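Local coordinates for protein ribosomal large subunit pseudouridine synthase D (Escherichia coli, PDB 1PRZ) that isomerises three specific uridines of 23S ribosomal RNA to pseudouridine, at residues I19-K24 and L71-K76; R95-V100 and L205-L210; P114-P119 and A126-G131; A134-R139 and L150-E155; Q161-M166 and V174-Y179. One frame throughout, in Å; residues are numbered along the deposited sequence.

Contact 1. Residues I19-K24 and L71-K76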
# COMPACT_ATOMS: atom_id res chain seq x y z
N ILE A 19 14.90 10.47 11.12
CA ILE A 19 13.77 10.04 10.32
C ILE A 19 12.42 10.19 11.00
O ILE A 19 12.33 10.35 12.23
CB ILE A 19 13.94 8.53 9.88
CG1 ILE A 19 14.00 7.63 11.12
CG2 ILE A 19 15.21 8.36 9.05
CD1 ILE A 19 14.01 6.14 10.75
N ILE A 20 11.39 10.15 10.17
CA ILE A 20 10.02 10.19 10.63
C ILE A 20 9.33 9.02 9.90
O ILE A 20 9.55 8.83 8.69
CB ILE A 20 9.27 11.48 10.23
CG1 ILE A 20 9.93 12.72 10.83
CG2 ILE A 20 7.86 11.39 10.74
CD1 ILE A 20 9.32 14.02 10.31
N VAL A 21 8.54 8.25 10.62
CA VAL A 21 7.79 7.15 10.02
C VAL A 21 6.34 7.50 10.31
O VAL A 21 6.01 7.84 11.45
CB VAL A 21 8.17 5.80 10.69
CG1 VAL A 21 7.31 4.68 10.11
CG2 VAL A 21 9.65 5.51 10.45
N ILE A 22 5.49 7.48 9.28
CA ILE A 22 4.10 7.81 9.44
C ILE A 22 3.21 6.68 8.98
O ILE A 22 3.65 5.77 8.27
CB ILE A 22 3.71 9.09 8.63
CG1 ILE A 22 3.95 8.86 7.14
CG2 ILE A 22 4.52 10.30 9.13
CD1 ILE A 22 3.45 9.97 6.21
N ASN A 23 1.96 6.74 9.41
CA ASN A 23 0.95 5.76 8.99
C ASN A 23 0.01 6.64 8.17
O ASN A 23 -0.80 7.40 8.72
CB ASN A 23 0.23 5.18 10.21
CG ASN A 23 -0.90 4.25 9.83
OD1 ASN A 23 -1.23 4.09 8.65
ND2 ASN A 23 -1.53 3.63 10.85
N LYS A 24 0.12 6.55 6.85
CA LYS A 24 -0.68 7.40 6.00
C LYS A 24 -2.11 6.92 5.79
O LYS A 24 -2.34 5.75 5.55
CB LYS A 24 0.00 7.56 4.64
CG LYS A 24 -0.63 8.65 3.73
CD LYS A 24 -0.06 8.63 2.29
CE LYS A 24 -0.58 7.45 1.45
NZ LYS A 24 -2.02 7.58 1.24
N LEU A 71 2.52 2.55 6.29
CA LEU A 71 3.85 3.08 6.60
C LEU A 71 4.67 3.65 5.48
O LEU A 71 4.74 3.10 4.37
CB LEU A 71 4.69 2.00 7.33
CG LEU A 71 4.01 1.40 8.58
CD1 LEU A 71 4.78 0.12 9.05
CD2 LEU A 71 3.94 2.46 9.71
N MSE A 72 5.34 4.75 5.82
CA MSE A 72 6.26 5.42 4.93
C MSE A 72 7.35 6.00 5.84
O MSE A 72 7.04 6.45 6.97
CB MSE A 72 5.59 6.59 4.22
CG MSE A 72 4.85 6.27 2.98
SE MSE A 72 3.96 7.93 2.48
CE MSE A 72 5.52 9.09 2.26
N VAL A 73 8.60 5.96 5.38
CA VAL A 73 9.69 6.59 6.12
C VAL A 73 10.13 7.84 5.34
O VAL A 73 10.21 7.83 4.10
CB VAL A 73 10.90 5.65 6.38
CG1 VAL A 73 11.55 5.21 5.06
CG2 VAL A 73 11.91 6.37 7.29
N VAL A 74 10.38 8.92 6.08
CA VAL A 74 10.74 10.20 5.52
C VAL A 74 12.03 10.64 6.19
O VAL A 74 12.20 10.44 7.41
CB VAL A 74 9.60 11.19 5.83
CG1 VAL A 74 9.98 12.60 5.40
CG2 VAL A 74 8.31 10.71 5.11
N ALA A 75 12.95 11.22 5.41
CA ALA A 75 14.22 11.70 5.96
C ALA A 75 14.05 13.14 6.47
O ALA A 75 13.34 13.94 5.85
CB ALA A 75 15.33 11.64 4.88
N LYS A 76 14.67 13.44 7.61
CA LYS A 76 14.59 14.79 8.22
C LYS A 76 15.85 15.59 7.90
O LYS A 76 15.89 16.81 8.06
CB LYS A 76 14.47 14.71 9.74
CG LYS A 76 13.09 14.35 10.23
CD LYS A 76 13.07 14.05 11.70
CE LYS A 76 13.36 15.27 12.53
NZ LYS A 76 13.21 14.85 13.95
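I20 with V74 and I22 with the selenomethionine M72 are the hydrogen-bonded pairs of an antiparallel ladder. It joins strand 19-24, the middle strand of a three-stranded sheet, to strand 71-75. I20 N donates to V74 O at 2.9 Å, and V74 N donates back to I20 O at 2.7 Å. I22 and M72 exchange a similar pair. A CA-H...O contact adds to these: L71 CA reaches I22 O at 3.2 Å, 166° at the hydrogen. On the face of I19 and V21, V73 CG2 meets I19 CB at 3.9 Å and V21 CG2 at 4.0 Å; L84 of helix 78-89 packs there. On the other face, next to helix 41-48, I22 CG1 lies alongside M72 CB. K24 CD touches M72 SE, while K24 NZ bonds to the backbone oxygens of T68, L28 and D65, the last the probable active-site residue. K76 sends NZ to E15 and D16. Its stem crosses I20 at about a right angle, with K76 CD 3.5 Å from I20 CG1.

Contact 2. Residues R95-V100 and L205-L210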
# COMPACT_ATOMS: atom_id res chain seq x y z
N ARG A 95 9.44 -3.74 2.74
CA ARG A 95 8.12 -3.10 2.74
C ARG A 95 7.07 -4.20 2.55
O ARG A 95 6.91 -4.73 1.45
CB ARG A 95 8.02 -2.04 1.63
CG ARG A 95 8.85 -0.79 1.92
CD ARG A 95 8.90 0.13 0.72
NE ARG A 95 9.78 -0.33 -0.35
CZ ARG A 95 9.97 0.33 -1.50
NH1 ARG A 95 9.35 1.48 -1.72
NH2 ARG A 95 10.79 -0.16 -2.44
N GLU A 96 6.38 -4.54 3.64
CA GLU A 96 5.36 -5.59 3.58
C GLU A 96 3.95 -4.99 3.53
O GLU A 96 3.68 -3.96 4.15
CB GLU A 96 5.53 -6.52 4.78
CG GLU A 96 4.59 -7.68 4.81
CD GLU A 96 4.93 -8.63 5.94
OE1 GLU A 96 4.58 -8.29 7.11
OE2 GLU A 96 5.56 -9.66 5.63
N TYR A 97 3.07 -5.65 2.79
CA TYR A 97 1.70 -5.18 2.61
C TYR A 97 0.70 -6.26 2.90
O TYR A 97 1.02 -7.43 2.75
CB TYR A 97 1.44 -4.80 1.16
CG TYR A 97 2.10 -3.54 0.73
CD1 TYR A 97 1.34 -2.38 0.58
CD2 TYR A 97 3.47 -3.50 0.41
CE1 TYR A 97 1.92 -1.20 0.12
CE2 TYR A 97 4.06 -2.31 -0.05
CZ TYR A 97 3.27 -1.18 -0.19
OH TYR A 97 3.77 -0.00 -0.71
N GLU A 98 -0.48 -5.85 3.34
CA GLU A 98 -1.59 -6.77 3.52
C GLU A 98 -2.61 -6.31 2.45
O GLU A 98 -2.80 -5.11 2.24
CB GLU A 98 -2.23 -6.66 4.89
CG GLU A 98 -3.37 -7.63 5.01
CD GLU A 98 -3.39 -8.37 6.32
OE1 GLU A 98 -2.32 -8.88 6.77
OE2 GLU A 98 -4.49 -8.46 6.90
N ALA A 99 -3.26 -7.26 1.79
CA ALA A 99 -4.19 -6.92 0.74
C ALA A 99 -5.28 -7.95 0.68
O ALA A 99 -5.13 -9.07 1.18
CB ALA A 99 -3.45 -6.92 -0.63
N VAL A 100 -6.38 -7.56 0.05
CA VAL A 100 -7.48 -8.49 -0.16
C VAL A 100 -7.69 -8.49 -1.67
O VAL A 100 -7.92 -7.43 -2.26
CB VAL A 100 -8.77 -8.07 0.54
CG1 VAL A 100 -9.84 -9.10 0.21
CG2 VAL A 100 -8.54 -8.00 2.09
N LEU A 205 -5.54 -2.40 0.06
CA LEU A 205 -4.10 -2.52 0.16
C LEU A 205 -3.58 -1.65 1.31
O LEU A 205 -3.97 -0.48 1.42
CB LEU A 205 -3.46 -2.07 -1.17
CG LEU A 205 -1.94 -2.14 -1.26
CD1 LEU A 205 -1.46 -3.58 -1.06
CD2 LEU A 205 -1.50 -1.65 -2.64
N HIS A 206 -2.70 -2.21 2.14
CA HIS A 206 -2.16 -1.49 3.32
C HIS A 206 -0.68 -1.80 3.56
O HIS A 206 -0.32 -2.98 3.63
CB HIS A 206 -2.97 -1.93 4.55
CG HIS A 206 -2.48 -1.37 5.85
ND1 HIS A 206 -2.51 -0.03 6.14
CD2 HIS A 206 -1.95 -1.98 6.94
CE1 HIS A 206 -2.03 0.17 7.35
NE2 HIS A 206 -1.68 -1.00 7.86
N ALA A 207 0.15 -0.77 3.70
CA ALA A 207 1.59 -0.95 3.95
C ALA A 207 1.66 -1.19 5.47
O ALA A 207 1.67 -0.27 6.28
CB ALA A 207 2.37 0.33 3.54
N THR A 208 1.71 -2.48 5.80
CA THR A 208 1.63 -2.96 7.15
C THR A 208 2.91 -3.07 8.01
O THR A 208 2.83 -2.96 9.23
CB THR A 208 0.86 -4.33 7.11
OG1 THR A 208 0.33 -4.61 8.41
CG2 THR A 208 1.79 -5.46 6.64
N MSE A 209 4.06 -3.26 7.39
CA MSE A 209 5.32 -3.41 8.14
C MSE A 209 6.45 -2.81 7.30
O MSE A 209 6.44 -2.88 6.07
CB MSE A 209 5.59 -4.91 8.44
CG MSE A 209 6.90 -5.18 9.19
SE MSE A 209 8.36 -5.43 7.97
CE MSE A 209 8.13 -7.36 7.69
N LEU A 210 7.40 -2.19 7.98
CA LEU A 210 8.51 -1.54 7.33
C LEU A 210 9.74 -1.82 8.18
O LEU A 210 9.73 -1.58 9.38
CB LEU A 210 8.22 -0.05 7.26
CG LEU A 210 9.36 0.80 6.74
CD1 LEU A 210 9.64 0.41 5.32
CD2 LEU A 210 8.94 2.27 6.84
O HOH W 1 -0.54 -7.46 8.75
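Y97 lies across L205 and A207 where strand 94-102 pairs antiparallel with strand 205-213 in the large sheet. Its ring carbon CG is anti to the carbonyl carbon (chi1 -72°), which lays the side chain over the neighbouring strand. Y97 CB meets H206 O at 3.5 Å. Y97 CG lies near the same oxygen. Y97 CD1 touches L205 CD1 at 3.5 Å. Y97 CE1 reaches A207 CB at 3.8 Å, and CZ lies slightly farther from that methyl. A207 CA sits over the ring face, 4.1 Å from the Y97 centroid, as a CH-pi contact. On the other side of the sheet, T208 and M209 both stand opposite E96 in a classic beta bulge. E96 O takes weak bonds from both backbone nitrogens, whereas E96 N donates firmly to M209 O at 2.9 Å. T208 CG2 lies alongside E96 CG, and M209 CE touches E96 OE1 at 3.7 Å. One water joins E98 OE1 to T208 OG1. The Y97 side is thus largely apolar here, while the E96 side carries paired charges. E96 and E98 are buried, but salt bridges from R139, R151 and R153 probably keep both carboxylates ionised.

Contact 3. Residues P114-P119 and A126-G131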
# COMPACT_ATOMS: atom_id res chain seq x y z
N PRO A 114 8.12 -7.11 -15.88
CA PRO A 114 8.39 -5.66 -15.98
C PRO A 114 7.10 -4.82 -16.08
O PRO A 114 6.06 -5.30 -16.51
CB PRO A 114 9.26 -5.54 -17.23
CG PRO A 114 9.80 -6.93 -17.45
CD PRO A 114 8.63 -7.81 -17.07
N ILE A 115 7.21 -3.57 -15.68
CA ILE A 115 6.09 -2.66 -15.70
C ILE A 115 6.37 -1.31 -16.38
O ILE A 115 7.41 -0.67 -16.18
CB ILE A 115 5.60 -2.36 -14.26
CG1 ILE A 115 5.20 -3.65 -13.55
CG2 ILE A 115 4.42 -1.41 -14.30
CD1 ILE A 115 4.86 -3.45 -12.10
N SER A 116 5.41 -0.87 -17.18
CA SER A 116 5.53 0.42 -17.84
C SER A 116 4.12 1.01 -17.96
O SER A 116 3.13 0.37 -17.59
CB SER A 116 6.20 0.25 -19.22
OG SER A 116 5.63 -0.81 -19.96
N ARG A 117 4.04 2.23 -18.47
CA ARG A 117 2.74 2.86 -18.62
C ARG A 117 1.87 2.15 -19.63
O ARG A 117 2.34 1.70 -20.66
CB ARG A 117 2.91 4.33 -19.04
CG ARG A 117 3.64 5.14 -17.99
CD ARG A 117 3.31 6.59 -18.08
NE ARG A 117 1.88 6.86 -18.16
CZ ARG A 117 1.39 8.10 -18.15
NH1 ARG A 117 2.24 9.12 -18.06
NH2 ARG A 117 0.09 8.33 -18.26
N HIS A 118 0.59 2.02 -19.32
CA HIS A 118 -0.30 1.42 -20.29
C HIS A 118 -0.24 2.45 -21.45
O HIS A 118 -0.31 3.66 -21.23
CB HIS A 118 -1.70 1.34 -19.71
CG HIS A 118 -2.65 0.55 -20.56
ND1 HIS A 118 -2.90 0.86 -21.88
CD2 HIS A 118 -3.43 -0.51 -20.26
CE1 HIS A 118 -3.79 0.01 -22.37
NE2 HIS A 118 -4.13 -0.83 -21.40
N PRO A 119 -0.08 1.98 -22.69
CA PRO A 119 -0.00 2.96 -23.79
C PRO A 119 -1.30 3.70 -24.15
O PRO A 119 -1.27 4.81 -24.71
CB PRO A 119 0.53 2.11 -24.94
CG PRO A 119 -0.22 0.77 -24.72
CD PRO A 119 -0.09 0.59 -23.19
N ALA A 126 1.01 -1.16 -16.79
CA ALA A 126 0.80 -2.47 -17.41
C ALA A 126 2.04 -3.34 -17.37
O ALA A 126 3.17 -2.85 -17.27
CB ALA A 126 0.33 -2.31 -18.86
N VAL A 127 1.82 -4.64 -17.42
CA VAL A 127 2.95 -5.56 -17.44
C VAL A 127 3.40 -5.58 -18.90
O VAL A 127 2.57 -5.73 -19.80
CB VAL A 127 2.52 -6.99 -17.02
CG1 VAL A 127 3.56 -8.01 -17.50
CG2 VAL A 127 2.37 -7.06 -15.49
N HIS A 128 4.70 -5.43 -19.14
CA HIS A 128 5.23 -5.48 -20.51
C HIS A 128 6.71 -5.85 -20.50
O HIS A 128 7.49 -5.30 -19.72
CB HIS A 128 5.00 -4.13 -21.20
CG HIS A 128 5.28 -4.15 -22.67
ND1 HIS A 128 6.56 -4.24 -23.19
CD2 HIS A 128 4.45 -4.05 -23.74
CE1 HIS A 128 6.50 -4.18 -24.51
NE2 HIS A 128 5.24 -4.06 -24.87
N PRO A 129 7.14 -6.80 -21.36
CA PRO A 129 8.54 -7.23 -21.43
C PRO A 129 9.55 -6.09 -21.43
O PRO A 129 10.64 -6.19 -20.84
CB PRO A 129 8.59 -8.04 -22.71
CG PRO A 129 7.20 -8.68 -22.76
CD PRO A 129 6.29 -7.55 -22.31
N MSE A 130 9.18 -4.98 -22.07
CA MSE A 130 10.04 -3.80 -22.17
C MSE A 130 10.00 -2.82 -21.00
O MSE A 130 10.72 -1.80 -21.01
CB MSE A 130 9.68 -3.03 -23.44
CG MSE A 130 9.98 -3.78 -24.72
SE MSE A 130 11.91 -4.01 -24.87
CE MSE A 130 11.88 -6.05 -24.96
N GLY A 131 9.17 -3.11 -20.00
CA GLY A 131 9.06 -2.21 -18.86
C GLY A 131 10.18 -2.31 -17.85
O GLY A 131 11.13 -3.06 -18.06
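I115 with V127 and S116 with A126 pair in a beta hairpin, strands 109-117 and 125-127, at the edge of the large sheet. S116 N donates to A126 O at 3.0 Å, and A126 N donates back to S116 O at 2.7 Å. Past V127 the second strand leaves the ladder. H128 N still donates to P114 O at 3.0 Å, but from 44° above the carbonyl plane. A type I turn, H128 to G131, then folds the chain back against P114 and S116. The ring of P114 lies at the mouth of this turn. P114 CB is 3.1 Å from H128 O and 3.2 Å from G131 O. G131, with no side chain, brings its CA to 3.8 Å from S116 CB. S116 OG sits between its own backbone N and carbonyl carbon (chi1 48°), and there it meets H128 CB at 3.6 Å. Within the turn, the backbone N of the selenomethionine M130 donates to H128 ND1 at 2.9 Å, in the plane of the ring. On the opposite face of the strand I115 packs on Q161, V164 and H165 of helix 161-168. The contact lies at the protein surface and rests mainly on backbone polar groups. H128 ND1 accepts a bond from M130 N, so it probably carries no proton, which is consistent with a neutral imidazole.

Contact 4. Residues A134-R139 and L150-E155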
# COMPACT_ATOMS: atom_id res chain seq x y z
N ALA A 134 10.24 -5.66 -12.36
CA ALA A 134 9.46 -5.57 -11.14
C ALA A 134 9.23 -6.97 -10.58
O ALA A 134 8.93 -7.91 -11.31
CB ALA A 134 8.13 -4.88 -11.42
N VAL A 135 9.39 -7.09 -9.27
CA VAL A 135 9.24 -8.37 -8.61
C VAL A 135 8.42 -8.16 -7.34
O VAL A 135 8.76 -7.31 -6.50
CB VAL A 135 10.64 -8.97 -8.23
CG1 VAL A 135 10.46 -10.31 -7.51
CG2 VAL A 135 11.50 -9.17 -9.48
N THR A 136 7.33 -8.91 -7.23
CA THR A 136 6.45 -8.87 -6.08
C THR A 136 6.29 -10.28 -5.55
O THR A 136 6.00 -11.19 -6.31
CB THR A 136 5.03 -8.40 -6.45
OG1 THR A 136 5.08 -7.07 -6.97
CG2 THR A 136 4.11 -8.45 -5.20
N HIS A 137 6.48 -10.45 -4.25
CA HIS A 137 6.33 -11.78 -3.63
C HIS A 137 5.05 -11.74 -2.83
O HIS A 137 4.78 -10.74 -2.16
CB HIS A 137 7.50 -12.07 -2.66
CG HIS A 137 8.84 -12.06 -3.33
ND1 HIS A 137 9.16 -12.93 -4.35
CD2 HIS A 137 9.90 -11.23 -3.19
CE1 HIS A 137 10.36 -12.63 -4.82
NE2 HIS A 137 10.83 -11.61 -4.13
N TYR A 138 4.27 -12.83 -2.88
CA TYR A 138 3.02 -12.86 -2.14
C TYR A 138 2.74 -14.22 -1.49
O TYR A 138 3.14 -15.27 -2.02
CB TYR A 138 1.85 -12.45 -3.06
CG TYR A 138 1.60 -13.38 -4.23
CD1 TYR A 138 0.60 -14.36 -4.18
CD2 TYR A 138 2.36 -13.29 -5.39
CE1 TYR A 138 0.36 -15.23 -5.26
CE2 TYR A 138 2.12 -14.15 -6.48
CZ TYR A 138 1.13 -15.11 -6.40
OH TYR A 138 0.87 -15.93 -7.47
N ARG A 139 2.08 -14.16 -0.32
CA ARG A 139 1.71 -15.33 0.50
C ARG A 139 0.21 -15.24 0.77
O ARG A 139 -0.32 -14.14 1.02
CB ARG A 139 2.35 -15.27 1.90
CG ARG A 139 3.86 -15.25 2.05
CD ARG A 139 4.19 -15.26 3.57
NE ARG A 139 4.31 -13.91 4.16
CZ ARG A 139 4.07 -13.59 5.44
NH1 ARG A 139 3.67 -14.50 6.34
NH2 ARG A 139 4.25 -12.32 5.83
N LEU A 150 -3.95 -11.57 1.42
CA LEU A 150 -2.53 -11.77 1.12
C LEU A 150 -1.61 -10.88 1.92
O LEU A 150 -2.01 -9.85 2.46
CB LEU A 150 -2.24 -11.47 -0.37
CG LEU A 150 -3.16 -12.09 -1.43
CD1 LEU A 150 -2.91 -11.43 -2.80
CD2 LEU A 150 -2.90 -13.59 -1.48
N ARG A 151 -0.36 -11.30 1.95
CA ARG A 151 0.69 -10.49 2.54
C ARG A 151 1.71 -10.48 1.40
O ARG A 151 2.01 -11.53 0.82
CB ARG A 151 1.28 -11.18 3.74
CG ARG A 151 1.86 -10.21 4.66
CD ARG A 151 0.88 -10.00 5.75
NE ARG A 151 1.42 -10.64 6.92
CZ ARG A 151 0.76 -10.78 8.07
NH1 ARG A 151 -0.48 -10.33 8.20
NH2 ARG A 151 1.34 -11.41 9.08
N LEU A 152 2.22 -9.30 1.06
CA LEU A 152 3.15 -9.17 -0.06
C LEU A 152 4.42 -8.42 0.35
O LEU A 152 4.41 -7.63 1.30
CB LEU A 152 2.49 -8.40 -1.22
CG LEU A 152 1.14 -8.91 -1.74
CD1 LEU A 152 -0.01 -8.26 -0.96
CD2 LEU A 152 1.04 -8.60 -3.20
N ARG A 153 5.51 -8.69 -0.33
CA ARG A 153 6.74 -7.96 -0.06
C ARG A 153 7.28 -7.45 -1.38
O ARG A 153 7.31 -8.19 -2.37
CB ARG A 153 7.79 -8.83 0.65
CG ARG A 153 7.35 -9.09 2.06
CD ARG A 153 8.47 -9.52 2.97
NE ARG A 153 7.89 -9.86 4.27
CZ ARG A 153 8.58 -10.44 5.24
NH1 ARG A 153 9.86 -10.73 5.04
NH2 ARG A 153 7.96 -10.79 6.37
N LEU A 154 7.66 -6.17 -1.35
CA LEU A 154 8.20 -5.46 -2.49
C LEU A 154 9.72 -5.62 -2.60
O LEU A 154 10.44 -5.24 -1.69
CB LEU A 154 7.86 -3.96 -2.37
CG LEU A 154 6.40 -3.47 -2.55
CD1 LEU A 154 6.33 -1.94 -2.33
CD2 LEU A 154 5.88 -3.82 -3.95
N GLU A 155 10.19 -6.19 -3.72
CA GLU A 155 11.62 -6.32 -3.96
C GLU A 155 11.98 -5.01 -4.70
O GLU A 155 13.02 -4.36 -4.43
CB GLU A 155 11.90 -7.55 -4.84
CG GLU A 155 13.36 -7.96 -4.84
CD GLU A 155 13.60 -9.32 -5.46
OE1 GLU A 155 13.17 -10.34 -4.87
OE2 GLU A 155 14.23 -9.40 -6.54
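H137 and E155 bond across the beta hairpin of strands 135-143 and 147-154, in the middle of the large sheet. H137 NE2 donates to E155 OE1 at 2.8 Å, and the bond is nearly straight (168°). The oxygen lies in the ring plane but is met on its anti side, 34° out of the carboxylate plane. H137 ND1 bonds to T110 OG1 on the next strand, so both ring nitrogens have partners. V135 CG1 packs on the same carboxylate, 3.8 Å from E155 OE1. The backbone ladder pairs H137 with R153 and R139 with R151; H137 N reaches R153 O at 3.1 Å. Toward helix 161-168, L152 fits between two side chains: its CD2 meets T136 CG2 at 3.7 Å and its CG meets Y138 CB at 3.8 Å. On the H137 face the R139 chain bends at chi3 (-90°) and folds across R151. R151 CB lies over one face of the R139 guanidinium, and R139 NH2 is 3.4 Å from R151 CG. R153 points its own guanidinium toward the same region. The three arginines gather round E96 and E98 of strand 94-102, whose negative charges would offset the crowding of positive ones.

Contact 5. Residues Q161-M166 and V174-Y179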
# COMPACT_ATOMS: atom_id res chain seq x y z
N GLN A 161 2.75 -1.07 -8.59
CA GLN A 161 3.29 -2.42 -8.69
C GLN A 161 2.39 -3.54 -8.17
O GLN A 161 2.06 -4.44 -8.91
CB GLN A 161 4.67 -2.53 -8.03
CG GLN A 161 5.37 -3.84 -8.41
CD GLN A 161 6.79 -3.93 -7.90
OE1 GLN A 161 7.58 -3.02 -8.11
NE2 GLN A 161 7.12 -5.04 -7.24
N ILE A 162 2.01 -3.50 -6.90
CA ILE A 162 1.17 -4.59 -6.38
C ILE A 162 -0.18 -4.65 -7.11
O ILE A 162 -0.65 -5.73 -7.50
CB ILE A 162 0.91 -4.44 -4.88
CG1 ILE A 162 2.21 -4.74 -4.11
CG2 ILE A 162 -0.24 -5.40 -4.43
CD1 ILE A 162 2.09 -4.49 -2.63
N ARG A 163 -0.81 -3.51 -7.31
CA ARG A 163 -2.09 -3.51 -7.99
C ARG A 163 -2.01 -4.09 -9.42
O ARG A 163 -2.89 -4.88 -9.81
CB ARG A 163 -2.65 -2.11 -8.08
CG ARG A 163 -3.09 -1.53 -6.79
CD ARG A 163 -4.12 -0.46 -7.16
NE ARG A 163 -3.55 0.83 -7.13
CZ ARG A 163 -4.11 1.91 -7.65
NH1 ARG A 163 -5.30 1.88 -8.27
NH2 ARG A 163 -3.46 3.03 -7.49
N VAL A 164 -1.00 -3.69 -10.19
CA VAL A 164 -0.92 -4.19 -11.57
C VAL A 164 -0.45 -5.64 -11.62
O VAL A 164 -0.94 -6.42 -12.44
CB VAL A 164 -0.06 -3.28 -12.49
CG1 VAL A 164 1.42 -3.43 -12.20
CG2 VAL A 164 -0.34 -3.66 -13.96
N HIS A 165 0.44 -6.04 -10.71
CA HIS A 165 0.90 -7.42 -10.70
C HIS A 165 -0.23 -8.36 -10.33
O HIS A 165 -0.38 -9.44 -10.94
CB HIS A 165 2.06 -7.62 -9.73
CG HIS A 165 3.41 -7.42 -10.35
ND1 HIS A 165 3.58 -7.27 -11.71
CD2 HIS A 165 4.65 -7.39 -9.81
CE1 HIS A 165 4.86 -7.15 -11.98
NE2 HIS A 165 5.54 -7.21 -10.84
N MSE A 166 -1.02 -7.98 -9.32
CA MSE A 166 -2.13 -8.82 -8.92
C MSE A 166 -3.15 -8.89 -10.06
O MSE A 166 -3.67 -9.96 -10.40
CB MSE A 166 -2.78 -8.30 -7.63
CG MSE A 166 -1.89 -8.52 -6.37
SE MSE A 166 -1.35 -10.43 -6.08
CE MSE A 166 0.41 -10.35 -6.91
N VAL A 174 -9.61 -6.01 -4.31
CA VAL A 174 -10.98 -5.59 -4.03
C VAL A 174 -10.97 -4.05 -3.93
O VAL A 174 -10.06 -3.46 -3.33
CB VAL A 174 -11.45 -6.16 -2.67
CG1 VAL A 174 -12.77 -5.52 -2.22
CG2 VAL A 174 -11.59 -7.68 -2.75
N GLY A 175 -11.97 -3.41 -4.54
CA GLY A 175 -12.12 -1.97 -4.47
C GLY A 175 -11.22 -1.10 -5.34
O GLY A 175 -11.35 0.13 -5.31
N ASP A 176 -10.32 -1.72 -6.10
CA ASP A 176 -9.39 -0.99 -6.95
C ASP A 176 -10.23 -0.35 -8.06
O ASP A 176 -10.75 -1.05 -8.91
CB ASP A 176 -8.38 -1.95 -7.57
CG ASP A 176 -7.17 -1.24 -8.14
OD1 ASP A 176 -7.36 -0.19 -8.83
OD2 ASP A 176 -6.04 -1.74 -7.89
N PRO A 177 -10.32 0.99 -8.08
CA PRO A 177 -11.11 1.67 -9.09
C PRO A 177 -10.47 1.67 -10.48
O PRO A 177 -11.13 2.00 -11.48
CB PRO A 177 -11.27 3.08 -8.50
CG PRO A 177 -9.96 3.30 -7.80
CD PRO A 177 -9.63 1.95 -7.18
N VAL A 178 -9.19 1.28 -10.55
CA VAL A 178 -8.50 1.26 -11.83
C VAL A 178 -8.41 -0.16 -12.42
O VAL A 178 -8.88 -0.43 -13.54
CB VAL A 178 -7.05 1.84 -11.68
CG1 VAL A 178 -6.32 1.74 -13.02
CG2 VAL A 178 -7.11 3.31 -11.22
N TYR A 179 -7.82 -1.07 -11.66
CA TYR A 179 -7.63 -2.44 -12.13
C TYR A 179 -8.78 -3.40 -11.81
O TYR A 179 -8.91 -4.47 -12.42
CB TYR A 179 -6.33 -2.98 -11.57
CG TYR A 179 -5.17 -2.10 -11.90
CD1 TYR A 179 -4.64 -2.08 -13.19
CD2 TYR A 179 -4.65 -1.22 -10.95
CE1 TYR A 179 -3.61 -1.22 -13.53
CE2 TYR A 179 -3.62 -0.35 -11.27
CZ TYR A 179 -3.11 -0.35 -12.58
OH TYR A 179 -2.15 0.55 -12.93
O HOH W 2 -5.44 -4.42 -8.20
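D176, which opens an Asx turn in the loop after helix 161-168, makes a salt bridge with R163 of that helix. D176 OD1 accepts three bonds. V178 N meets the anti lone pair of D176 OD1 at 2.9 Å and makes the turn. Y179 N meets D176 OD1 at 3.0 Å from well above the carboxylate plane. R163 NH1 meets D176 OD1 at 3.0 Å, with the oxygen almost in the guanidinium plane. D176 OD2 takes a water that also donates to R163 O. The carboxylate is therefore tied to both ends of R163, whose NH2 makes a salt bridge to D65, the probable active-site aspartate. D176 thus probably acts as a second-shell residue that positions R163. P177 carries the chain round the turn. V178 CG2 follows, 3.7 Å from R163 NH1. V178 CG1 sits 3.7 Å above the centre of the Y179 ring. Y179 presents its opposite face to the helix backbone at R163 and V164. Y179 CE2 lies over one face of the R163 guanidinium, and Y179 OH bonds to H160 and M125. R163 CB lies 3.6 Å from Y179 CD2. V164 CG2 touches Y179 CE1 at 4.1 Å.

Overall arrangement
Contact 1 comes first along the chain, in the small three-stranded sheet. Contacts 2, 3 and 4 lie in the seven-stranded antiparallel sheet. Contacts 3, 4 and 5 follow one another within the long connection between strands 94-102 and 205-213, which contact 2 pairs. Contacts 2 and 4 are neighbours, with centres about 9 Å apart, on adjacent strands. Contact 1 reaches contact 2 through a probable backbone hydrogen bond from L71 to A207. Contact 3 stands farthest out, its centre about 29 Å from that of contact 1. Helix 161-168 of contact 5 packs against contacts 2, 3 and 4. Contacts 1, 2 and 5 all approach D65, so parts of both sheets and this helix border the probable active site.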